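Local coordinates for mandelate racemase/muconate lactonizing enzyme family protein (Bradyrhizobium sp. ORS 278, PDB 3TOY) that belongs to the mandelate racemase/muconate lactonizing enzyme family of the enolase superfamily and binds calcium at an acidic metal site in its barrel domain, at residues Thr30-Arg35 with His87-Ile92; Ser72-Tyr77 with Leu130-Trp135; Lys99-Val104 with Asp136-Leu141. All coordinates share one frame; numbering follows the deposited sequence.

Contact 1 (Thr30-Arg35 with His87-Ile92); sequences TGVTAR and HLVEDI. With NI (nickel (II) ion), chain G.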
loop_
_atom_site.group_PDB
_atom_site.type_symbol
_atom_site.label_atom_id
_atom_site.label_comp_id
_atom_site.label_asym_id
_atom_site.label_seq_id
_atom_site.Cartn_x
_atom_site.Cartn_y
_atom_site.Cartn_z
ATOM N N THR A 30 11.766 -28.125 -42.948
ATOM C CA THR A 30 11.829 -29.508 -43.438
ATOM C C THR A 30 12.398 -30.440 -42.373
ATOM O O THR A 30 12.063 -31.622 -42.317
ATOM C CB THR A 30 12.660 -29.622 -44.736
ATOM O OG1 THR A 30 13.950 -29.027 -44.540
ATOM C CG2 THR A 30 11.964 -28.906 -45.886
ATOM N N GLY A 31 13.258 -29.918 -41.508
ATOM C CA GLY A 31 13.806 -30.751 -40.458
ATOM C C GLY A 31 14.603 -29.978 -39.434
ATOM O O GLY A 31 14.945 -28.810 -39.643
ATOM N N VAL A 32 14.921 -30.655 -38.341
ATOM C CA VAL A 32 15.683 -30.063 -37.267
ATOM C C VAL A 32 16.667 -31.099 -36.739
ATOM O O VAL A 32 16.288 -32.222 -36.410
ATOM C CB VAL A 32 14.718 -29.604 -36.133
ATOM C CG1 VAL A 32 15.487 -29.217 -34.899
ATOM C CG2 VAL A 32 13.863 -28.453 -36.631
ATOM N N THR A 33 17.938 -30.731 -36.652
ATOM C CA THR A 33 18.896 -31.614 -36.035
ATOM C C THR A 33 19.680 -30.838 -34.988
ATOM O O THR A 33 19.840 -29.628 -35.097
ATOM C CB THR A 33 19.851 -32.244 -37.077
ATOM O OG1 THR A 33 20.757 -31.253 -37.574
ATOM C CG2 THR A 33 19.052 -32.816 -38.229
ATOM N N ALA A 34 20.147 -31.544 -33.971
ATOM C CA ALA A 34 20.927 -30.925 -32.919
ATOM C C ALA A 34 22.161 -31.749 -32.645
ATOM O O ALA A 34 22.104 -32.981 -32.611
ATOM C CB ALA A 34 20.070 -30.808 -31.639
ATOM N N ARG A 35 23.283 -31.077 -32.434
ATOM C CA ARG A 35 24.501 -31.779 -32.052
ATOM C C ARG A 35 25.095 -31.205 -30.777
ATOM O O ARG A 35 25.049 -29.994 -30.554
ATOM C CB ARG A 35 25.538 -31.716 -33.177
ATOM C CG ARG A 35 25.084 -32.369 -34.497
ATOM C CD ARG A 35 26.129 -32.149 -35.591
ATOM N NE ARG A 35 26.108 -30.783 -36.109
ATOM C CZ ARG A 35 27.013 -30.283 -36.945
ATOM N NH1 ARG A 35 28.017 -31.040 -37.372
ATOM N NH2 ARG A 35 26.907 -29.028 -37.363
ATOM N N HIS A 87 17.720 -34.319 -27.559
ATOM C CA HIS A 87 16.466 -35.009 -27.705
ATOM C C HIS A 87 15.298 -34.059 -27.831
ATOM O O HIS A 87 14.475 -34.194 -28.694
ATOM C CB HIS A 87 16.184 -35.809 -26.454
ATOM C CG HIS A 87 16.587 -37.245 -26.514
ATOM N ND1 HIS A 87 15.857 -38.197 -27.187
ATOM C CD2 HIS A 87 17.596 -37.909 -25.905
ATOM C CE1 HIS A 87 16.434 -39.374 -27.035
ATOM N NE2 HIS A 87 17.484 -39.229 -26.252
ATOM N N LEU A 88 15.221 -33.117 -26.906
ATOM C CA LEU A 88 14.094 -32.192 -26.899
ATOM C C LEU A 88 14.025 -31.378 -28.181
ATOM O O LEU A 88 12.955 -31.237 -28.786
ATOM C CB LEU A 88 14.180 -31.271 -25.683
ATOM C CG LEU A 88 13.780 -32.003 -24.403
ATOM C CD1 LEU A 88 14.234 -31.176 -23.220
ATOM C CD2 LEU A 88 12.261 -32.273 -24.346
ATOM N N VAL A 89 15.163 -30.842 -28.607
ATOM C CA VAL A 89 15.192 -30.037 -29.811
ATOM C C VAL A 89 14.751 -30.883 -31.016
ATOM O O VAL A 89 13.968 -30.440 -31.849
ATOM C CB VAL A 89 16.588 -29.469 -30.075
ATOM C CG1 VAL A 89 16.638 -28.847 -31.470
ATOM C CG2 VAL A 89 16.964 -28.423 -29.004
ATOM N N GLU A 90 15.256 -32.113 -31.092
ATOM C CA GLU A 90 14.948 -32.968 -32.232
ATOM C C GLU A 90 13.508 -33.428 -32.198
ATOM O O GLU A 90 12.827 -33.415 -33.233
ATOM C CB GLU A 90 15.955 -34.132 -32.342
ATOM C CG GLU A 90 17.316 -33.604 -32.791
ATOM C CD GLU A 90 18.287 -34.669 -33.302
ATOM O OE1 GLU A 90 18.142 -35.860 -32.931
ATOM O OE2 GLU A 90 19.211 -34.289 -34.066
ATOM N N ASP A 91 13.031 -33.784 -31.010
ATOM C CA ASP A 91 11.648 -34.201 -30.830
ATOM C C ASP A 91 10.684 -33.071 -31.195
ATOM O O ASP A 91 9.733 -33.280 -31.949
ATOM C CB ASP A 91 11.406 -34.653 -29.389
ATOM C CG ASP A 91 11.675 -36.131 -29.189
ATOM O OD1 ASP A 91 12.372 -36.730 -30.036
ATOM O OD2 ASP A 91 11.190 -36.696 -28.187
ATOM N N ILE A 92 10.929 -31.876 -30.660
ATOM C CA ILE A 92 10.065 -30.727 -30.951
ATOM C C ILE A 92 10.174 -30.370 -32.418
ATOM O O ILE A 92 9.171 -30.142 -33.092
ATOM C CB ILE A 92 10.456 -29.507 -30.085
ATOM C CG1 ILE A 92 10.330 -29.871 -28.608
ATOM C CG2 ILE A 92 9.611 -28.290 -30.462
ATOM C CD1 ILE A 92 10.875 -28.809 -27.656
HETATM NI NI NI G . 18.831 -40.703 -25.078
HETATM O O HOH W 1 14.103 -33.557 -35.811
HETATM O O HOH W 2 19.986 -42.390 -25.698
HETATM O O HOH W 3 17.247 -41.933 -24.631
HETATM O O HOH W 4 20.630 -39.705 -25.698
HETATM O O HOH W 5 19.278 -42.239 -26.475
#
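Strand segment T30-R35 and helix segment H87-I92 run almost exactly antiparallel, at 175°, with their axes 7.1 Å apart and the CA atoms of T33 and E90 the nearest pair. V32 and A34 both direct their side chains at the helix. The V32 and V89 side chains cross at about a right angle, with V32 CG1 3.6 Å from V89 CG1. The same V89 methyl reaches on to A34, whose CB lies 4.0 Å from V89 CG1. CG1 of V89 stands anti to the backbone N, which puts this one branch against both strand residues. V32 and V89 also meet L130 of helix 122-142, so the apolar cluster extends beyond the pair.

This is the alpha/beta layering of the N-terminal capping domain of the enolase superfamily. An antiparallel sheet carries helices on one face, and helix 82-95 is one of them.

E90 adds the polar part. Its chain, extended beyond CG, reaches across to the strand, and A34 N donates to E90 OE2 at 2.9 Å, nearly straight at 166°. The N-H meets the anti side of the carboxylate, 22° out of its plane. T33 CA packs beside the same oxygen at 3.3 Å. One water gives a second link, donating to V32 O at 2.6 Å and to E90 O at 2.9 Å.

Away from the strand, H87 NE2 binds a nickel ion at 2.3 Å. Waters and H87 of a second subunit share this metal, so the outer side of the helix lies at a subunit interface.

Contact 2 (Ser72-Tyr77 with Leu130-Trp135); sequences SYLFAY and LDMAFW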
loop_
_atom_site.group_PDB
_atom_site.type_symbol
_atom_site.label_atom_id
_atom_site.label_comp_id
_atom_site.label_asym_id
_atom_site.label_seq_id
_atom_site.Cartn_x
_atom_site.Cartn_y
_atom_site.Cartn_z
ATOM N N SER A 72 21.528 -21.891 -34.501
ATOM C CA SER A 72 21.650 -21.215 -33.212
ATOM C C SER A 72 22.380 -22.175 -32.304
ATOM O O SER A 72 22.556 -23.344 -32.655
ATOM C CB SER A 72 20.253 -20.915 -32.656
ATOM O OG SER A 72 19.643 -22.115 -32.220
ATOM N N TYR A 73 22.846 -21.711 -31.152
ATOM C CA TYR A 73 23.374 -22.651 -30.161
ATOM C C TYR A 73 22.910 -22.307 -28.739
ATOM O O TYR A 73 22.522 -21.149 -28.437
ATOM C CB TYR A 73 24.921 -22.720 -30.196
ATOM C CG TYR A 73 25.603 -21.502 -29.598
ATOM C CD1 TYR A 73 25.936 -21.461 -28.239
ATOM C CD2 TYR A 73 25.896 -20.395 -30.380
ATOM C CE1 TYR A 73 26.543 -20.330 -27.677
ATOM C CE2 TYR A 73 26.500 -19.273 -29.839
ATOM C CZ TYR A 73 26.810 -19.247 -28.485
ATOM O OH TYR A 73 27.412 -18.140 -27.958
ATOM N N LEU A 74 22.947 -23.326 -27.893
ATOM C CA LEU A 74 22.680 -23.221 -26.468
ATOM C C LEU A 74 23.946 -23.528 -25.690
ATOM O O LEU A 74 24.675 -24.471 -26.037
ATOM C CB LEU A 74 21.620 -24.240 -26.077
ATOM C CG LEU A 74 20.291 -24.145 -26.815
ATOM C CD1 LEU A 74 19.406 -25.316 -26.400
ATOM C CD2 LEU A 74 19.595 -22.816 -26.538
ATOM N N PHE A 75 24.237 -22.712 -24.670
ATOM C CA PHE A 75 25.195 -23.092 -23.627
ATOM C C PHE A 75 24.418 -23.928 -22.645
ATOM O O PHE A 75 23.360 -23.497 -22.162
ATOM C CB PHE A 75 25.775 -21.859 -22.927
ATOM C CG PHE A 75 26.597 -22.181 -21.714
ATOM C CD1 PHE A 75 27.841 -22.795 -21.837
ATOM C CD2 PHE A 75 26.133 -21.873 -20.438
ATOM C CE1 PHE A 75 28.588 -23.079 -20.727
ATOM C CE2 PHE A 75 26.885 -22.171 -19.326
ATOM C CZ PHE A 75 28.111 -22.768 -19.459
ATOM N N ALA A 76 24.926 -25.124 -22.343
ATOM C CA ALA A 76 24.141 -26.098 -21.612
ATOM C C ALA A 76 24.501 -26.197 -20.133
ATOM O O ALA A 76 23.902 -27.001 -19.402
ATOM C CB ALA A 76 24.248 -27.472 -22.288
ATOM N N TYR A 77 25.468 -25.384 -19.700
ATOM C CA TYR A 77 25.924 -25.374 -18.311
ATOM C C TYR A 77 26.715 -26.606 -17.871
ATOM O O TYR A 77 27.789 -26.470 -17.298
ATOM C CB TYR A 77 24.749 -25.156 -17.347
ATOM C CG TYR A 77 24.320 -23.699 -17.269
ATOM C CD1 TYR A 77 24.954 -22.814 -16.393
ATOM C CD2 TYR A 77 23.304 -23.210 -18.076
ATOM C CE1 TYR A 77 24.562 -21.467 -16.324
ATOM C CE2 TYR A 77 22.912 -21.859 -18.012
ATOM C CZ TYR A 77 23.546 -21.011 -17.133
ATOM O OH TYR A 77 23.162 -19.677 -17.066
ATOM N N LEU A 130 15.289 -22.987 -30.731
ATOM C CA LEU A 130 14.563 -23.075 -31.997
ATOM C C LEU A 130 14.179 -21.701 -32.503
ATOM O O LEU A 130 14.369 -21.369 -33.674
ATOM C CB LEU A 130 13.323 -23.982 -31.878
ATOM C CG LEU A 130 13.649 -25.477 -31.742
ATOM C CD1 LEU A 130 12.507 -26.318 -31.216
ATOM C CD2 LEU A 130 14.168 -26.032 -33.099
ATOM N N ASP A 131 13.634 -20.874 -31.616
ATOM C CA ASP A 131 13.260 -19.530 -32.021
ATOM C C ASP A 131 14.432 -18.757 -32.634
ATOM O O ASP A 131 14.277 -18.084 -33.658
ATOM C CB ASP A 131 12.659 -18.744 -30.825
ATOM C CG ASP A 131 12.213 -17.355 -31.230
ATOM O OD1 ASP A 131 11.072 -17.206 -31.723
ATOM O OD2 ASP A 131 13.023 -16.416 -31.072
ATOM N N MET A 132 15.598 -18.829 -32.018
ATOM C CA MET A 132 16.767 -18.104 -32.543
ATOM C C MET A 132 17.134 -18.622 -33.945
ATOM O O MET A 132 17.443 -17.847 -34.853
ATOM C CB MET A 132 17.972 -18.258 -31.615
ATOM C CG MET A 132 17.935 -17.354 -30.374
ATOM S SD MET A 132 19.413 -17.489 -29.382
ATOM C CE MET A 132 19.080 -19.014 -28.507
ATOM N N ALA A 133 17.105 -19.939 -34.097
ATOM C CA ALA A 133 17.416 -20.540 -35.393
ATOM C C ALA A 133 16.385 -20.132 -36.448
ATOM O O ALA A 133 16.747 -19.905 -37.607
ATOM C CB ALA A 133 17.527 -22.048 -35.269
ATOM N N PHE A 134 15.109 -19.985 -36.068
ATOM C CA PHE A 134 14.118 -19.518 -37.052
ATOM C C PHE A 134 14.432 -18.112 -37.559
ATOM O O PHE A 134 14.330 -17.819 -38.752
ATOM C CB PHE A 134 12.673 -19.486 -36.531
ATOM C CG PHE A 134 12.170 -20.778 -35.952
ATOM C CD1 PHE A 134 12.534 -22.014 -36.481
ATOM C CD2 PHE A 134 11.271 -20.744 -34.888
ATOM C CE1 PHE A 134 12.039 -23.189 -35.931
ATOM C CE2 PHE A 134 10.783 -21.907 -34.333
ATOM C CZ PHE A 134 11.158 -23.135 -34.856
ATOM N N TRP A 135 14.749 -17.203 -36.642
ATOM C CA TRP A 135 15.048 -15.844 -37.053
ATOM C C TRP A 135 16.333 -15.821 -37.879
ATOM O O TRP A 135 16.478 -15.029 -38.820
ATOM C CB TRP A 135 15.195 -14.930 -35.815
ATOM C CG TRP A 135 13.868 -14.428 -35.288
ATOM C CD1 TRP A 135 13.170 -14.905 -34.212
ATOM C CD2 TRP A 135 13.095 -13.339 -35.815
ATOM N NE1 TRP A 135 12.004 -14.178 -34.043
ATOM C CE2 TRP A 135 11.942 -13.210 -35.011
ATOM C CE3 TRP A 135 13.263 -12.463 -36.893
ATOM C CZ2 TRP A 135 10.959 -12.256 -35.264
ATOM C CZ3 TRP A 135 12.276 -11.527 -37.147
ATOM C CH2 TRP A 135 11.150 -11.417 -36.327
#
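This is a buried, close-packed strand-to-helix contact in the N-terminal capping domain, with no hydrogen bond between the two segments. The end strand 69-75 of the antiparallel sheet meets the middle of helix 122-142. Their segment axes approach to 7.4 Å at 155°.

S72 sits against the helix backbone. Its CB lies 3.6 Å from A133 N and 3.7 Å from M132 CB. The small serine and A133 let strand and helix come close, with S72 CA and A133 CA 4.8 Å apart. S72 OG stands between its own backbone N and carbonyl carbon (chi1 72°), and this turns it toward A133, with OG 3.7 Å from A133 CB. The hydroxyl is hydrogen-bonded to G129 O, one residue before the helix segment, so a polar group in this buried place has a partner.

M132 reaches along the strand. Its chain bends at the last torsion (chi3 -79°), bringing CE 4.1 Å from Y73 O and 4.3 Å from L74 CD2. The methyl thus bridges two strand residues. The Y73 side chain points away from the helix and ends in a hydrogen bond to E325.

Strand 50-64 lies next in the sheet; its I60 touches S72 and its V62 touches A133. Helix 82-95 packs on L130, and helix 103-113 packs on D131, F134 and W135.

Contact 3 (Lys99-Val104 with Asp136-Leu141); sequences KALVPV and DALGQL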
loop_
_atom_site.group_PDB
_atom_site.type_symbol
_atom_site.label_atom_id
_atom_site.label_comp_id
_atom_site.label_asym_id
_atom_site.label_seq_id
_atom_site.Cartn_x
_atom_site.Cartn_y
_atom_site.Cartn_z
ATOM N N LYS A 99 5.685 -26.944 -41.312
ATOM C CA LYS A 99 5.159 -25.658 -40.845
ATOM C C LYS A 99 5.871 -24.461 -41.471
ATOM O O LYS A 99 7.081 -24.486 -41.709
ATOM C CB LYS A 99 5.270 -25.574 -39.317
ATOM C CG LYS A 99 4.567 -26.698 -38.572
ATOM C CD LYS A 99 3.258 -26.214 -37.976
ATOM C CE LYS A 99 2.573 -27.301 -37.160
ATOM N NZ LYS A 99 1.838 -28.260 -38.037
ATOM N N ALA A 100 5.115 -23.398 -41.692
ATOM C CA ALA A 100 5.639 -22.140 -42.204
ATOM C C ALA A 100 6.603 -21.504 -41.191
ATOM O O ALA A 100 6.381 -21.571 -39.977
ATOM C CB ALA A 100 4.479 -21.189 -42.522
ATOM N N LEU A 101 7.676 -20.913 -41.707
ATOM C CA LEU A 101 8.731 -20.321 -40.897
ATOM C C LEU A 101 8.254 -18.944 -40.461
ATOM O O LEU A 101 8.553 -17.920 -41.104
ATOM C CB LEU A 101 10.025 -20.203 -41.714
ATOM C CG LEU A 101 11.289 -19.687 -41.036
ATOM C CD1 LEU A 101 11.807 -20.698 -40.048
ATOM C CD2 LEU A 101 12.357 -19.343 -42.078
ATOM N N VAL A 102 7.472 -18.936 -39.383
ATOM C CA VAL A 102 6.828 -17.720 -38.890
ATOM C C VAL A 102 7.056 -17.724 -37.381
ATOM O O VAL A 102 6.324 -18.369 -36.666
ATOM C CB VAL A 102 5.314 -17.713 -39.207
ATOM C CG1 VAL A 102 4.659 -16.458 -38.665
ATOM C CG2 VAL A 102 5.075 -17.790 -40.747
ATOM N N PRO A 103 8.114 -17.036 -36.914
ATOM C CA PRO A 103 8.566 -17.142 -35.512
ATOM C C PRO A 103 7.466 -16.915 -34.471
ATOM O O PRO A 103 7.350 -17.686 -33.527
ATOM C CB PRO A 103 9.650 -16.068 -35.421
ATOM C CG PRO A 103 10.257 -16.081 -36.836
ATOM C CD PRO A 103 9.046 -16.223 -37.725
ATOM N N VAL A 104 6.677 -15.867 -34.638
ATOM C CA VAL A 104 5.628 -15.550 -33.663
ATOM C C VAL A 104 4.595 -16.670 -33.581
ATOM O O VAL A 104 4.166 -17.078 -32.492
ATOM C CB VAL A 104 4.958 -14.209 -34.016
ATOM C CG1 VAL A 104 3.704 -13.955 -33.154
ATOM C CG2 VAL A 104 5.990 -13.097 -33.883
ATOM N N ASP A 136 17.283 -16.657 -37.493
ATOM C CA ASP A 136 18.543 -16.729 -38.223
ATOM C C ASP A 136 18.248 -17.089 -39.677
ATOM O O ASP A 136 18.813 -16.509 -40.602
ATOM C CB ASP A 136 19.452 -17.800 -37.630
ATOM C CG ASP A 136 20.688 -18.021 -38.480
ATOM O OD1 ASP A 136 21.529 -17.112 -38.539
ATOM O OD2 ASP A 136 20.799 -19.091 -39.111
ATOM N N ALA A 137 17.348 -18.049 -39.862
ATOM C CA ALA A 137 16.973 -18.500 -41.193
ATOM C C ALA A 137 16.301 -17.384 -41.969
ATOM O O ALA A 137 16.608 -17.173 -43.140
ATOM C CB ALA A 137 16.091 -19.741 -41.126
ATOM N N LEU A 138 15.394 -16.653 -41.326
ATOM C CA LEU A 138 14.739 -15.535 -41.991
ATOM C C LEU A 138 15.780 -14.520 -42.465
ATOM O O LEU A 138 15.677 -13.960 -43.564
ATOM C CB LEU A 138 13.723 -14.860 -41.063
ATOM C CG LEU A 138 12.375 -15.542 -40.827
ATOM C CD1 LEU A 138 11.554 -14.692 -39.841
ATOM C CD2 LEU A 138 11.597 -15.776 -42.121
ATOM N N GLY A 139 16.781 -14.272 -41.630
ATOM C CA GLY A 139 17.829 -13.327 -41.985
ATOM C C GLY A 139 18.641 -13.839 -43.176
ATOM O O GLY A 139 18.927 -13.095 -44.110
ATOM N N GLN A 140 19.023 -15.105 -43.130
ATOM C CA GLN A 140 19.775 -15.706 -44.238
ATOM C C GLN A 140 18.960 -15.613 -45.514
ATOM O O GLN A 140 19.488 -15.249 -46.560
ATOM C CB GLN A 140 20.111 -17.163 -43.958
ATOM C CG GLN A 140 21.235 -17.385 -42.950
ATOM C CD GLN A 140 21.666 -18.840 -42.887
ATOM O OE1 GLN A 140 22.171 -19.395 -43.863
ATOM N NE2 GLN A 140 21.464 -19.465 -41.743
ATOM N N LEU A 141 17.674 -15.936 -45.427
ATOM C CA LEU A 141 16.811 -15.906 -46.601
ATOM C C LEU A 141 16.681 -14.510 -47.179
ATOM O O LEU A 141 16.495 -14.355 -48.387
ATOM C CB LEU A 141 15.434 -16.500 -46.298
ATOM C CG LEU A 141 15.381 -18.013 -46.109
ATOM C CD1 LEU A 141 14.149 -18.415 -45.335
ATOM C CD2 LEU A 141 15.386 -18.694 -47.496
#
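Apolar contacts carry the whole join between L101 and P103 on one side and A137, L138 and L141 on the other. L101 CD2 is the shared point. It lies 3.6 Å from L138 CD2, 3.8 Å from L141 CD1 and 3.9 Å from A137 CB. The L101 and L138 side chains overlap alongside each other, pointing opposite ways. L101 and L141 instead meet tip to tip. With CG anti to the backbone N (chi1 -176°), the L101 side chain extends onto the helix. The other L138 branch meets P103, again tip to tip, with CD1 3.6 Å from P103 CG. L138 therefore uses CD2 for the leucine and CD1 for the proline.

The polar side chains D136 and Q140 bond to each other and to other parts of the chain. Q140 NE2 donates to D136 OD2 at 2.7 Å, at a bent 142°. The donor meets the syn side of the carboxylate, 35° out of its plane. D136 OD2 also accepts from H71 N, while OD1 accepts from L368 N, and Q140 NE2 bonds T69 O. This links the helix to the start of strand 69-75 and to a distant loop.

L101 is the centre of an inverse gamma turn, and V102 occupies the N-cap position of helix 103-113. The contact sets the turn that leads into helix 103-113 against helix 122-142, within the N-terminal capping domain of the enolase superfamily.

In the fold
All three contacts belong to the N-terminal capping domain. Contacts 2 and 3 share helix 122-142, and contact 1 touches it through L130. Contact 2 uses the middle of this helix and contact 3 its later part. Contacts 1 and 2 have centres 11 Å apart, and I92 CG2 lies 3.6 Å from L130 CD1. Contacts 2 and 3, 13 Å apart between centres, meet where W135 NE1 lies 3.3 Å from P103 CB. Contacts 1 and 3 do not touch; their nearest atoms are about 6 Å apart. Contact 3 is near a bound O-acetaldehydyl-hexaethylene glycol, about 8 Å from the P103 side chain. A calcium ion is bound by D219, E245 and E271 in the barrel domain, which has none of the three contacts.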